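Local coordinates for glycosyl hydrolase family 62 protein (Coprinopsis cinerea, PDB 5B6T) that probably removes alpha-L-arabinofuranosyl side groups from arabinoxylan, as a family 62 glycoside hydrolase (EC 3.2.1.55), at residues Asp35-Val40 / Ser56-Ala61; Ala83-Tyr88 / Leu268-Asn273; Tyr50-Ile55 / Ala74-Gly79; Arg21-Ile26 / Ala42-Thr47. All coordinates share one frame; numbering follows the deposited sequence.

Contact 1 of 4, residues Asp35-Val40 / Ser56-Ala61; sequences DGRWHV and SFTDWA
W38 and F57 form an antiparallel hydrogen-bonded pair. W38 N donates to F57 O at 2.8 Å. F57 N donates back to W38 O at 3.2 Å. W38 O also takes the hydroxyl of S56, so two donors share this carbonyl. The same hydroxyl accepts from the side chain of R37, with R37 NE 2.8 Å from S56 OG. A bend at chi3 (73°) sets R37 NE for this bond. S56 has a second conformer, so these two hydroxyl bonds hold only for the one described. Both ring nitrogens of H39 are satisfied outside the two segments, ND1 by Y54 OH and NE2 by H34 O.

The apolar side is aromatic. W38 CB lies over the face of F57, 3.7 Å from the ring centroid. V40 CG2 meets F57 CE1 at 3.8 Å. The side chains of W60 and W38 cross at about a right angle, but their ring planes are only 38° apart and meet obliquely. W60 CZ2 lies 3.5 Å above the plane of the W38 ring, over its centre. An alanine in place of W38 would probably open a gap and take away the ring that W60 rests on. The segments form the open end of the hairpin of strands 37-46 and 49-57, closed by an aromatic cluster, in one blade of the five-bladed beta-propeller typical of family 62.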
loop_
_atom_site.group_PDB
_atom_site.type_symbol
_atom_site.label_atom_id
_atom_site.label_comp_id
_atom_site.label_asym_id
_atom_site.label_seq_id
_atom_site.Cartn_x
_atom_site.Cartn_y
_atom_site.Cartn_z
ATOM N N ASP A 35 4.950 14.091 -13.973
ATOM C CA ASP A 35 5.104 15.469 -14.415
ATOM C C ASP A 35 5.594 16.421 -13.337
ATOM O O ASP A 35 4.993 17.442 -13.057
ATOM C CB ASP A 35 3.796 15.926 -15.044
ATOM C CG ASP A 35 3.599 15.325 -16.419
ATOM O OD1 ASP A 35 4.554 14.677 -16.927
ATOM O OD2 ASP A 35 2.506 15.493 -16.989
ATOM N N GLY A 36 6.713 16.054 -12.725
ATOM C CA GLY A 36 7.425 16.914 -11.824
ATOM C C GLY A 36 6.894 17.059 -10.419
ATOM O O GLY A 36 7.346 17.926 -9.672
ATOM N N ARG A 37 5.923 16.229 -10.053
ATOM C CA ARG A 37 5.320 16.282 -8.744
ATOM C C ARG A 37 5.084 14.896 -8.187
ATOM O O ARG A 37 4.834 13.935 -8.937
ATOM C CB ARG A 37 3.942 16.987 -8.785
ATOM C CG ARG A 37 3.913 18.407 -9.309
ATOM C CD ARG A 37 2.490 18.936 -9.298
ATOM N NE ARG A 37 2.002 19.236 -7.955
ATOM C CZ ARG A 37 2.373 20.301 -7.226
ATOM N NH1 ARG A 37 3.249 21.172 -7.697
ATOM N NH2 ARG A 37 1.857 20.489 -6.024
ATOM N N TRP A 38 5.125 14.821 -6.866
ATOM C CA TRP A 38 4.651 13.657 -6.133
ATOM C C TRP A 38 3.148 13.722 -6.011
ATOM O O TRP A 38 2.581 14.783 -5.739
ATOM C CB TRP A 38 5.283 13.635 -4.737
ATOM C CG TRP A 38 6.766 13.427 -4.835
ATOM C CD1 TRP A 38 7.744 14.358 -4.722
ATOM C CD2 TRP A 38 7.415 12.184 -5.120
ATOM N NE1 TRP A 38 8.991 13.762 -4.902
ATOM C CE2 TRP A 38 8.808 12.429 -5.161
ATOM C CE3 TRP A 38 6.948 10.891 -5.385
ATOM C CZ2 TRP A 38 9.735 11.421 -5.445
ATOM C CZ3 TRP A 38 7.884 9.886 -5.651
ATOM C CH2 TRP A 38 9.250 10.166 -5.684
ATOM N N HIS A 39 2.519 12.565 -6.185
ATOM C CA HIS A 39 1.075 12.419 -6.044
ATOM C C HIS A 39 0.873 11.324 -5.008
ATOM O O HIS A 39 1.166 10.158 -5.269
ATOM C CB HIS A 39 0.424 12.030 -7.368
ATOM C CG HIS A 39 0.742 12.985 -8.461
ATOM N ND1 HIS A 39 -0.057 14.055 -8.790
ATOM C CD2 HIS A 39 1.829 13.072 -9.260
ATOM C CE1 HIS A 39 0.507 14.748 -9.765
ATOM N NE2 HIS A 39 1.663 14.179 -10.058
ATOM N N VAL A 40 0.386 11.713 -3.838
ATOM C CA VAL A 40 0.188 10.773 -2.761
ATOM C C VAL A 40 -1.321 10.642 -2.504
ATOM O O VAL A 40 -2.036 11.655 -2.387
ATOM C CB VAL A 40 0.906 11.226 -1.474
ATOM C CG1 VAL A 40 0.521 10.376 -0.256
ATOM C CG2 VAL A 40 2.430 11.260 -1.682
ATOM N N SER A 56 -0.341 16.566 -3.136
ATOM C CA SER A 56 0.674 16.676 -4.166
ATOM C C SER A 56 1.666 17.784 -3.819
ATOM O O SER A 56 1.310 18.781 -3.199
ATOM C CB SER A 56 0.026 16.876 -5.544
ATOM O OG SER A 56 0.967 16.983 -6.607
ATOM N N PHE A 57 2.911 17.558 -4.197
ATOM C CA PHE A 57 4.012 18.455 -3.836
ATOM C C PHE A 57 5.192 18.178 -4.762
ATOM O O PHE A 57 5.362 17.070 -5.286
ATOM C CB PHE A 57 4.417 18.265 -2.352
ATOM C CG PHE A 57 4.555 16.833 -1.927
ATOM C CD1 PHE A 57 3.464 16.127 -1.466
ATOM C CD2 PHE A 57 5.788 16.189 -2.000
ATOM C CE1 PHE A 57 3.587 14.809 -1.098
ATOM C CE2 PHE A 57 5.918 14.874 -1.632
ATOM C CZ PHE A 57 4.811 14.181 -1.175
ATOM N N THR A 58 6.029 19.190 -4.950
ATOM C CA THR A 58 7.158 19.039 -5.856
ATOM C C THR A 58 8.346 18.363 -5.196
ATOM O O THR A 58 9.061 17.620 -5.864
ATOM C CB THR A 58 7.635 20.397 -6.418
ATOM O OG1 THR A 58 7.935 21.251 -5.323
ATOM C CG2 THR A 58 6.586 21.051 -7.274
ATOM N N ASP A 59 8.541 18.597 -3.894
ATOM C CA ASP A 59 9.778 18.284 -3.158
ATOM C C ASP A 59 9.390 17.715 -1.802
ATOM O O ASP A 59 8.427 18.190 -1.196
ATOM C CB ASP A 59 10.659 19.592 -3.106
ATOM C CG ASP A 59 11.312 19.896 -1.746
ATOM O OD1 ASP A 59 11.626 19.011 -0.932
ATOM O OD2 ASP A 59 11.617 21.084 -1.501
ATOM N N TRP A 60 10.133 16.713 -1.306
ATOM C CA TRP A 60 9.789 16.057 -0.041
ATOM C C TRP A 60 9.831 17.032 1.155
ATOM O O TRP A 60 9.114 16.849 2.133
ATOM C CB TRP A 60 10.708 14.864 0.224
ATOM C CG TRP A 60 10.489 13.687 -0.675
ATOM C CD1 TRP A 60 11.313 13.224 -1.664
ATOM C CD2 TRP A 60 9.374 12.793 -0.643
ATOM N NE1 TRP A 60 10.787 12.103 -2.239
ATOM C CE2 TRP A 60 9.590 11.819 -1.635
ATOM C CE3 TRP A 60 8.230 12.704 0.154
ATOM C CZ2 TRP A 60 8.674 10.791 -1.881
ATOM C CZ3 TRP A 60 7.331 11.693 -0.105
ATOM C CH2 TRP A 60 7.563 10.749 -1.099
ATOM N N ALA A 61 10.660 18.068 1.051
ATOM C CA ALA A 61 10.693 19.152 2.053
ATOM C C ALA A 61 9.394 19.955 2.134
ATOM O O ALA A 61 9.175 20.688 3.091
ATOM C CB ALA A 61 11.862 20.100 1.778
#

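Contact 2 of 4, residues Ala83-Tyr88 / Leu268-Asn273; sequences APQVFY and LIRSGN
Q85 makes the first, loose touch, with Q85 CG 4.5 Å from R270 NH2. Its polar end serves another partner, as Q85 OE1 accepts from V146 N. V86 comes next and carries the contact. Its carbonyl oxygen is gripped end-on by the guanidinium of R270. R270 NH1 lies 2.8 Å from V86 O, and R270 NH2 lies 2.9 Å from V86 O. Both bonds lie in the plane of the carbonyl and in that of the guanidinium. They are bent, with N-H...O angles of 147° and 141°, because two donors share one acceptor. The R270 chain is extended from CG to NE and reaches from the loop to the strand. E267 forms a salt bridge with R270 NH2 and would help to fix the rotation of the group. An alanine at R270 would probably leave V86 O without these two donors and E267 without this charged mate.

F87 follows. F87 CB sits 3.9 Å from R270 NH1, and the ring leads away from the loop. Y88 closes the walk. Y88 N donates to N273 O at 2.8 Å in a nearly straight bond (167°). The ring of Y88 turns away and meets W95. The side chain of N273 is held separately, N273 ND2 donating to Y33 O. Strand 82-89 is an outermost strand of its sheet and pairs with strand 94-100. The loop after strand 266-268 lies against it and also touches strand 25-34, through R270 on S30 and V32.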
loop_
_atom_site.group_PDB
_atom_site.type_symbol
_atom_site.label_atom_id
_atom_site.label_comp_id
_atom_site.label_asym_id
_atom_site.label_seq_id
_atom_site.Cartn_x
_atom_site.Cartn_y
_atom_site.Cartn_z
ATOM N N ALA A 83 -7.376 2.733 2.098
ATOM C CA ALA A 83 -6.186 2.014 1.605
ATOM C C ALA A 83 -6.075 2.013 0.081
ATOM O O ALA A 83 -6.325 1.006 -0.599
ATOM C CB ALA A 83 -6.089 0.603 2.207
ATOM N N PRO A 84 -5.674 3.154 -0.465
ATOM C CA PRO A 84 -5.684 3.324 -1.899
ATOM C C PRO A 84 -4.426 2.777 -2.607
ATOM O O PRO A 84 -3.347 2.657 -2.004
ATOM C CB PRO A 84 -5.748 4.840 -2.046
ATOM C CG PRO A 84 -4.976 5.355 -0.873
ATOM C CD PRO A 84 -5.267 4.393 0.236
ATOM N N GLN A 85 -4.564 2.516 -3.917
ATOM C CA GLN A 85 -3.455 2.191 -4.801
ATOM C C GLN A 85 -3.718 2.898 -6.108
ATOM O O GLN A 85 -4.725 2.629 -6.736
ATOM C CB GLN A 85 -3.344 0.684 -5.067
ATOM C CG GLN A 85 -2.155 0.356 -5.972
ATOM C CD GLN A 85 -2.297 -0.962 -6.686
ATOM O OE1 GLN A 85 -3.386 -1.474 -6.897
ATOM N NE2 GLN A 85 -1.167 -1.488 -7.121
ATOM N N VAL A 86 -2.822 3.786 -6.520
ATOM C CA VAL A 86 -2.951 4.488 -7.793
ATOM C C VAL A 86 -2.003 3.936 -8.851
ATOM O O VAL A 86 -0.847 3.646 -8.561
ATOM C CB VAL A 86 -2.738 6.030 -7.638
ATOM C CG1 VAL A 86 -1.308 6.386 -7.234
ATOM C CG2 VAL A 86 -3.124 6.760 -8.929
ATOM N N PHE A 87 -2.466 3.855 -10.090
ATOM C CA PHE A 87 -1.604 3.456 -11.219
ATOM C C PHE A 87 -2.284 3.853 -12.516
ATOM O O PHE A 87 -3.498 4.070 -12.546
ATOM C CB PHE A 87 -1.276 1.935 -11.252
ATOM C CG PHE A 87 -2.485 1.050 -11.281
ATOM C CD1 PHE A 87 -3.025 0.622 -12.493
ATOM C CD2 PHE A 87 -3.068 0.583 -10.103
ATOM C CE1 PHE A 87 -4.151 -0.173 -12.527
ATOM C CE2 PHE A 87 -4.208 -0.217 -10.148
ATOM C CZ PHE A 87 -4.707 -0.627 -11.357
ATOM N N TYR A 88 -1.502 3.922 -13.581
ATOM C CA TYR A 88 -2.015 4.285 -14.889
ATOM C C TYR A 88 -2.210 3.022 -15.674
ATOM O O TYR A 88 -1.237 2.273 -15.920
ATOM C CB TYR A 88 -1.009 5.197 -15.592
ATOM C CG TYR A 88 -1.415 5.696 -16.945
ATOM C CD1 TYR A 88 -2.418 6.656 -17.091
ATOM C CD2 TYR A 88 -0.735 5.290 -18.060
ATOM C CE1 TYR A 88 -2.773 7.141 -18.339
ATOM C CE2 TYR A 88 -1.077 5.764 -19.310
ATOM C CZ TYR A 88 -2.093 6.686 -19.444
ATOM O OH TYR A 88 -2.392 7.200 -20.704
ATOM N N LEU A 268 6.642 1.329 -2.033
ATOM C CA LEU A 268 7.942 1.688 -2.580
ATOM C C LEU A 268 7.787 2.754 -3.665
ATOM O O LEU A 268 6.794 2.792 -4.413
ATOM C CB LEU A 268 8.675 0.484 -3.200
ATOM C CG LEU A 268 9.337 -0.535 -2.251
ATOM C CD1 LEU A 268 9.796 -1.762 -3.048
ATOM C CD2 LEU A 268 10.537 0.074 -1.527
ATOM N N ILE A 269 8.776 3.617 -3.766
ATOM C CA ILE A 269 8.839 4.516 -4.917
ATOM C C ILE A 269 9.118 3.676 -6.168
ATOM O O ILE A 269 10.056 2.846 -6.190
ATOM C CB ILE A 269 9.910 5.608 -4.729
ATOM C CG1 ILE A 269 9.630 6.542 -3.532
ATOM C CG2 ILE A 269 10.073 6.419 -5.990
ATOM C CD1 ILE A 269 8.212 6.931 -3.263
ATOM N N ARG A 270 8.294 3.850 -7.200
ATOM C CA ARG A 270 8.341 3.010 -8.390
ATOM C C ARG A 270 9.265 3.564 -9.466
ATOM O O ARG A 270 9.646 4.709 -9.413
ATOM C CB ARG A 270 6.925 2.873 -8.964
ATOM C CG ARG A 270 5.862 2.486 -7.947
ATOM C CD ARG A 270 4.507 2.377 -8.612
ATOM N NE ARG A 270 3.473 2.451 -7.603
ATOM C CZ ARG A 270 2.217 2.769 -7.856
ATOM N NH1 ARG A 270 1.800 2.924 -9.095
ATOM N NH2 ARG A 270 1.381 2.916 -6.845
ATOM N N SER A 271 9.616 2.729 -10.437
ATOM C CA SER A 271 10.391 3.186 -11.580
ATOM C C SER A 271 9.496 3.608 -12.727
ATOM O O SER A 271 9.989 4.162 -13.730
ATOM C CB SER A 271 11.315 2.071 -12.052
ATOM O OG SER A 271 10.572 0.913 -12.326
ATOM N N GLY A 272 8.190 3.387 -12.592
ATOM C CA GLY A 272 7.225 3.755 -13.626
ATOM C C GLY A 272 5.828 3.628 -13.060
ATOM O O GLY A 272 5.644 2.940 -12.049
ATOM N N ASN A 273 4.856 4.269 -13.716
ATOM C CA ASN A 273 3.539 4.463 -13.143
ATOM C C ASN A 273 2.446 3.599 -13.716
ATOM O O ASN A 273 1.310 3.741 -13.283
ATOM C CB ASN A 273 3.148 5.943 -13.246
ATOM C CG ASN A 273 4.107 6.822 -12.464
ATOM O OD1 ASN A 273 4.677 6.357 -11.482
ATOM N ND2 ASN A 273 4.316 8.061 -12.908
#

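Contact 3 of 4, residues Tyr50-Ile55 / Ala74-Gly79; sequences YNLVYI and APLGTG
L52 and L76 make the apolar part of the contact. L52 CD1 meets L76 CD1 at 4.1 Å, and the two side chains cross at about a right angle. The CB of L76 points toward the strand, and chi1 (-174°) sets CG anti to the backbone N. Both leucines also touch Y99 of strand 94-100, and L76 reaches L97 there as well. L76 further runs beside N51, the two side chains passing in opposite directions.

The topology is that of a beta-propeller. Segment 50-55 belongs to strand 49-57 of one four-stranded blade. Segment 74-79 lies in the loop from that blade's last strand, 68-70, to strand 82-89 of the next. The touching parts run almost antiparallel, 168° apart.

The polar part is less certain. The amide of N51 faces the carbonyls of G77 and G79, with the atom modelled as N51 OD1 2.8 Å from G79 O. This amide is probably turned over in the model, so it may in fact donate to these carbonyls. Y50 O and G79 O lie 3.3 Å apart, but both are acceptors and do not bond. The loop's backbone is held from outside, since L76 O accepts from R81 NH2. At G79 the backbone angles suit glycine, because a CB would press on the preceding carbonyl. Y50 OH hydrogen-bonds to N300 OD1.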
loop_
_atom_site.group_PDB
_atom_site.type_symbol
_atom_site.label_atom_id
_atom_site.label_comp_id
_atom_site.label_asym_id
_atom_site.label_seq_id
_atom_site.Cartn_x
_atom_site.Cartn_y
_atom_site.Cartn_z
ATOM N N TYR A 50 -13.327 6.304 7.858
ATOM C CA TYR A 50 -12.248 6.377 6.891
ATOM C C TYR A 50 -12.736 6.951 5.597
ATOM O O TYR A 50 -13.819 6.618 5.125
ATOM C CB TYR A 50 -11.722 4.984 6.592
ATOM C CG TYR A 50 -10.851 4.419 7.684
ATOM C CD1 TYR A 50 -11.390 3.928 8.857
ATOM C CD2 TYR A 50 -9.483 4.352 7.514
ATOM C CE1 TYR A 50 -10.577 3.427 9.867
ATOM C CE2 TYR A 50 -8.667 3.845 8.483
ATOM C CZ TYR A 50 -9.201 3.382 9.671
ATOM O OH TYR A 50 -8.330 2.873 10.626
ATOM N N ASN A 51 -11.899 7.782 4.977
ATOM C CA ASN A 51 -12.102 8.189 3.579
ATOM C C ASN A 51 -10.682 8.394 2.986
ATOM O O ASN A 51 -9.703 7.890 3.529
ATOM C CB ASN A 51 -13.071 9.398 3.486
ATOM C CG ASN A 51 -13.811 9.503 2.135
ATOM O OD1 ASN A 51 -14.993 9.127 1.998
ATOM N ND2 ASN A 51 -13.178 10.112 1.176
ATOM N N LEU A 52 -10.578 9.102 1.883
ATOM C CA LEU A 52 -9.333 9.194 1.132
ATOM C C LEU A 52 -8.996 10.644 0.854
ATOM O O LEU A 52 -9.875 11.474 0.635
ATOM C CB LEU A 52 -9.464 8.453 -0.209
ATOM C CG LEU A 52 -9.726 6.941 -0.152
ATOM C CD1 LEU A 52 -9.987 6.351 -1.540
ATOM C CD2 LEU A 52 -8.570 6.185 0.486
ATOM N N VAL A 53 -7.696 10.904 0.818
ATOM C CA VAL A 53 -7.181 12.241 0.519
ATOM C C VAL A 53 -6.065 12.154 -0.541
ATOM O O VAL A 53 -5.305 11.170 -0.590
ATOM C CB VAL A 53 -6.720 12.922 1.819
ATOM C CG1 VAL A 53 -5.541 12.209 2.440
ATOM C CG2 VAL A 53 -6.454 14.409 1.594
ATOM N N TYR A 54 -5.994 13.201 -1.374
ATOM C CA TYR A 54 -4.986 13.383 -2.390
ATOM C C TYR A 54 -4.099 14.552 -1.967
ATOM O O TYR A 54 -4.599 15.609 -1.515
ATOM C CB TYR A 54 -5.634 13.679 -3.738
ATOM C CG TYR A 54 -4.701 14.168 -4.808
ATOM C CD1 TYR A 54 -3.797 13.297 -5.415
ATOM C CD2 TYR A 54 -4.740 15.488 -5.278
ATOM C CE1 TYR A 54 -2.935 13.728 -6.407
ATOM C CE2 TYR A 54 -3.868 15.920 -6.264
ATOM C CZ TYR A 54 -2.979 15.038 -6.849
ATOM O OH TYR A 54 -2.123 15.470 -7.845
ATOM N N ILE A 55 -2.786 14.322 -2.050
ATOM C CA ILE A 55 -1.775 15.269 -1.614
ATOM C C ILE A 55 -0.727 15.363 -2.711
ATOM O O ILE A 55 -0.274 14.340 -3.186
ATOM C CB ILE A 55 -1.103 14.788 -0.311
ATOM C CG1 ILE A 55 -2.154 14.332 0.729
ATOM C CG2 ILE A 55 -0.185 15.880 0.246
ATOM C CD1 ILE A 55 -1.556 13.638 1.955
ATOM N N ALA A 74 -15.109 14.715 -4.654
ATOM C CA ALA A 74 -15.200 14.156 -5.997
ATOM C C ALA A 74 -16.386 13.197 -6.025
ATOM O O ALA A 74 -16.954 12.837 -4.971
ATOM C CB ALA A 74 -13.900 13.400 -6.351
ATOM N N PRO A 75 -16.734 12.717 -7.229
ATOM C CA PRO A 75 -17.772 11.683 -7.288
ATOM C C PRO A 75 -17.448 10.437 -6.442
ATOM O O PRO A 75 -18.343 9.751 -5.973
ATOM C CB PRO A 75 -17.850 11.381 -8.772
ATOM C CG PRO A 75 -17.547 12.721 -9.419
ATOM C CD PRO A 75 -16.447 13.291 -8.555
ATOM N N LEU A 76 -16.159 10.178 -6.185
ATOM C CA LEU A 76 -15.770 9.120 -5.256
ATOM C C LEU A 76 -16.584 9.155 -3.938
ATOM O O LEU A 76 -17.030 8.119 -3.440
ATOM C CB LEU A 76 -14.258 9.231 -4.985
ATOM C CG LEU A 76 -13.633 8.115 -4.146
ATOM C CD1 LEU A 76 -12.210 7.797 -4.608
ATOM C CD2 LEU A 76 -13.616 8.457 -2.659
ATOM N N GLY A 77 -16.772 10.355 -3.405
ATOM C CA GLY A 77 -17.857 10.614 -2.438
ATOM C C GLY A 77 -17.615 10.207 -1.002
ATOM O O GLY A 77 -16.569 9.660 -0.669
ATOM N N THR A 78 -18.573 10.586 -0.146
ATOM C CA THR A 78 -18.577 10.220 1.252
ATOM C C THR A 78 -18.940 8.754 1.453
ATOM O O THR A 78 -19.394 8.061 0.539
ATOM C CB THR A 78 -19.572 11.086 2.066
ATOM O OG1 THR A 78 -20.877 10.971 1.496
ATOM C CG2 THR A 78 -19.135 12.542 2.106
ATOM N N GLY A 79 -18.668 8.310 2.662
ATOM C CA GLY A 79 -18.819 6.937 3.041
ATOM C C GLY A 79 -17.460 6.368 3.308
ATOM O O GLY A 79 -16.469 7.075 3.239
#

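Contact 4 of 4, residues Arg21-Ile26 / Ala42-Thr47; sequences RRIQGI and ASTAKT
K46 donates from its ammonium group to the backbone carbonyl of R21, with K46 NZ 2.9 Å from R21 O. The nitrogen lies in the carbonyl plane, on a lone pair of the oxygen. The K46 chain is extended beyond CG and reaches the loop that precedes strand 25-34. E48 is a second, long and weak, ionic partner of this ammonium.

The backbone bonds come next. A45 O accepts from both Q24 N and G25 N, each 2.9 Å away. A45 N donates to G25 O at 3.0 Å. Q24 and G25 therefore both face A45, which makes a classic beta bulge. It stands where strand 25-34 begins to pair with strand 37-46, and the two strands form a hairpin in one blade of the propeller. I26 and T44 follow as a non-hydrogen-bonded pair.

A water joins the side chains of T44 and R21. It lies 2.8 Å from T44 OG1 and is held only weakly by R21 NH1. The stronger partner of R21 is D72, in a salt bridge, and Y70 adds a cation-pi contact. S43 is tied outside the segments, to D28 and to A83 N.

Packing fills the rest. I23 crosses K46 at about a right angle, with I23 CD1 3.6 Å from K46 CE. The other branch of I23 rests on T44, I23 CG2 lying 3.8 Å from T44 CB. Further along the strands, I26 CG2 meets A42 CB at 3.8 Å.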
loop_
_atom_site.group_PDB
_atom_site.type_symbol
_atom_site.label_atom_id
_atom_site.label_comp_id
_atom_site.label_asym_id
_atom_site.label_seq_id
_atom_site.Cartn_x
_atom_site.Cartn_y
_atom_site.Cartn_z
ATOM N N ARG A 21 -12.492 18.353 10.409
ATOM C CA ARG A 21 -12.573 16.899 10.246
ATOM C C ARG A 21 -11.873 16.166 11.383
ATOM O O ARG A 21 -12.205 15.027 11.665
ATOM C CB ARG A 21 -12.023 16.451 8.874
ATOM C CG ARG A 21 -12.861 16.969 7.712
ATOM C CD ARG A 21 -12.280 16.581 6.365
ATOM N NE ARG A 21 -13.147 17.055 5.300
ATOM C CZ ARG A 21 -13.659 16.292 4.332
ATOM N NH1 ARG A 21 -13.373 15.002 4.258
ATOM N NH2 ARG A 21 -14.439 16.842 3.412
ATOM N N ARG A 22 -10.944 16.832 12.073
ATOM C CA ARG A 22 -10.260 16.233 13.240
ATOM C C ARG A 22 -9.775 14.823 12.921
ATOM O O ARG A 22 -9.978 13.895 13.687
ATOM C CB ARG A 22 -11.156 16.157 14.484
ATOM C CG ARG A 22 -11.817 17.448 14.908
ATOM C CD ARG A 22 -10.827 18.481 15.273
ATOM N NE ARG A 22 -11.471 19.736 15.684
ATOM C CZ ARG A 22 -10.961 20.941 15.459
ATOM N NH1 ARG A 22 -9.814 21.076 14.786
ATOM N NH2 ARG A 22 -11.615 22.017 15.882
ATOM N N ILE A 23 -9.174 14.673 11.743
ATOM C CA ILE A 23 -8.578 13.408 11.330
ATOM C C ILE A 23 -7.443 13.072 12.326
ATOM O O ILE A 23 -6.656 13.929 12.711
ATOM C CB ILE A 23 -8.060 13.495 9.864
ATOM C CG1 ILE A 23 -9.206 13.769 8.868
ATOM C CG2 ILE A 23 -7.292 12.229 9.481
ATOM C CD1 ILE A 23 -10.435 12.910 9.019
ATOM N N GLN A 24 -7.387 11.827 12.768
ATOM C CA GLN A 24 -6.409 11.398 13.757
ATOM C C GLN A 24 -5.150 10.770 13.130
ATOM O O GLN A 24 -4.048 11.008 13.613
ATOM C CB GLN A 24 -7.075 10.460 14.769
ATOM C CG GLN A 24 -8.114 11.252 15.603
ATOM C CD GLN A 24 -9.056 10.444 16.513
ATOM O OE1 GLN A 24 -9.256 10.818 17.685
ATOM N NE2 GLN A 24 -9.669 9.400 15.998
ATOM N N GLY A 25 -5.310 10.014 12.043
ATOM C CA GLY A 25 -4.186 9.383 11.371
ATOM C C GLY A 25 -4.250 9.610 9.860
ATOM O O GLY A 25 -5.334 9.661 9.272
ATOM N N ILE A 26 -3.081 9.731 9.232
ATOM C CA ILE A 26 -2.948 9.697 7.760
ATOM C C ILE A 26 -2.199 8.416 7.472
ATOM O O ILE A 26 -1.159 8.168 8.062
ATOM C CB ILE A 26 -2.178 10.906 7.209
ATOM C CG1 ILE A 26 -2.919 12.187 7.552
ATOM C CG2 ILE A 26 -1.914 10.787 5.720
ATOM C CD1 ILE A 26 -4.285 12.321 6.958
ATOM N N ALA A 42 -3.908 8.754 0.329
ATOM C CA ALA A 42 -3.816 8.158 1.650
ATOM C C ALA A 42 -5.200 8.011 2.239
ATOM O O ALA A 42 -6.128 8.722 1.818
ATOM C CB ALA A 42 -2.941 9.040 2.546
ATOM N N SER A 43 -5.319 7.097 3.207
ATOM C CA SER A 43 -6.520 7.036 4.049
ATOM C C SER A 43 -6.509 8.151 5.080
ATOM O O SER A 43 -5.496 8.418 5.701
ATOM C CB SER A 43 -6.604 5.717 4.823
ATOM O OG SER A 43 -6.475 4.627 3.947
ATOM N N THR A 44 -7.662 8.789 5.280
ATOM C CA THR A 44 -7.902 9.559 6.507
ATOM C C THR A 44 -8.552 8.633 7.530
ATOM O O THR A 44 -9.480 7.885 7.177
ATOM C CB THR A 44 -8.794 10.786 6.245
ATOM O OG1 THR A 44 -10.107 10.392 5.781
ATOM C CG2 THR A 44 -8.179 11.678 5.197
ATOM N N ALA A 45 -8.078 8.670 8.774
ATOM C CA ALA A 45 -8.550 7.776 9.802
ATOM C C ALA A 45 -8.891 8.498 11.080
ATOM O O ALA A 45 -8.094 9.321 11.603
ATOM C CB ALA A 45 -7.527 6.700 10.102
ATOM N N LYS A 46 -10.065 8.152 11.608
ATOM C CA LYS A 46 -10.497 8.590 12.928
ATOM C C LYS A 46 -11.523 7.591 13.465
ATOM O O LYS A 46 -11.977 6.729 12.730
ATOM C CB LYS A 46 -11.082 10.012 12.877
ATOM C CG LYS A 46 -12.110 10.241 11.778
ATOM C CD LYS A 46 -12.643 11.661 11.820
ATOM C CE LYS A 46 -13.552 11.919 10.638
ATOM N NZ LYS A 46 -14.232 13.240 10.715
ATOM N N THR A 47 -11.918 7.736 14.736
ATOM C CA THR A 47 -12.908 6.836 15.319
ATOM C C THR A 47 -14.163 6.780 14.463
ATOM O O THR A 47 -14.767 5.733 14.332
ATOM C CB THR A 47 -13.302 7.340 16.736
ATOM O OG1 THR A 47 -12.136 7.316 17.549
ATOM C CG2 THR A 47 -14.395 6.460 17.377
HETATM O O HOH W 1 -11.704 12.588 5.030
#

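Contacts 1 and 4 join strands of one four-stranded sheet, and contact 3 sets one of its strands against the loop that leaves it. Contacts 4 and 1 lie toward opposite ends of strand 37-46, their centres about 21 Å apart. Contact 3 is centred about 12 Å from contact 4, linked by N51 and T44. Along the chain, contact 1 crosses both, and contact 4 closes before contact 3 opens. Contact 2 comes last and touches contact 1 through I269 on W38, contact 3 through P84 on L52, and contact 4 through A83 and S43. Contacts 1 and 4 hold one blade together, contact 3 packs the linker, and contact 2 joins the next blade's first strand to the late loop.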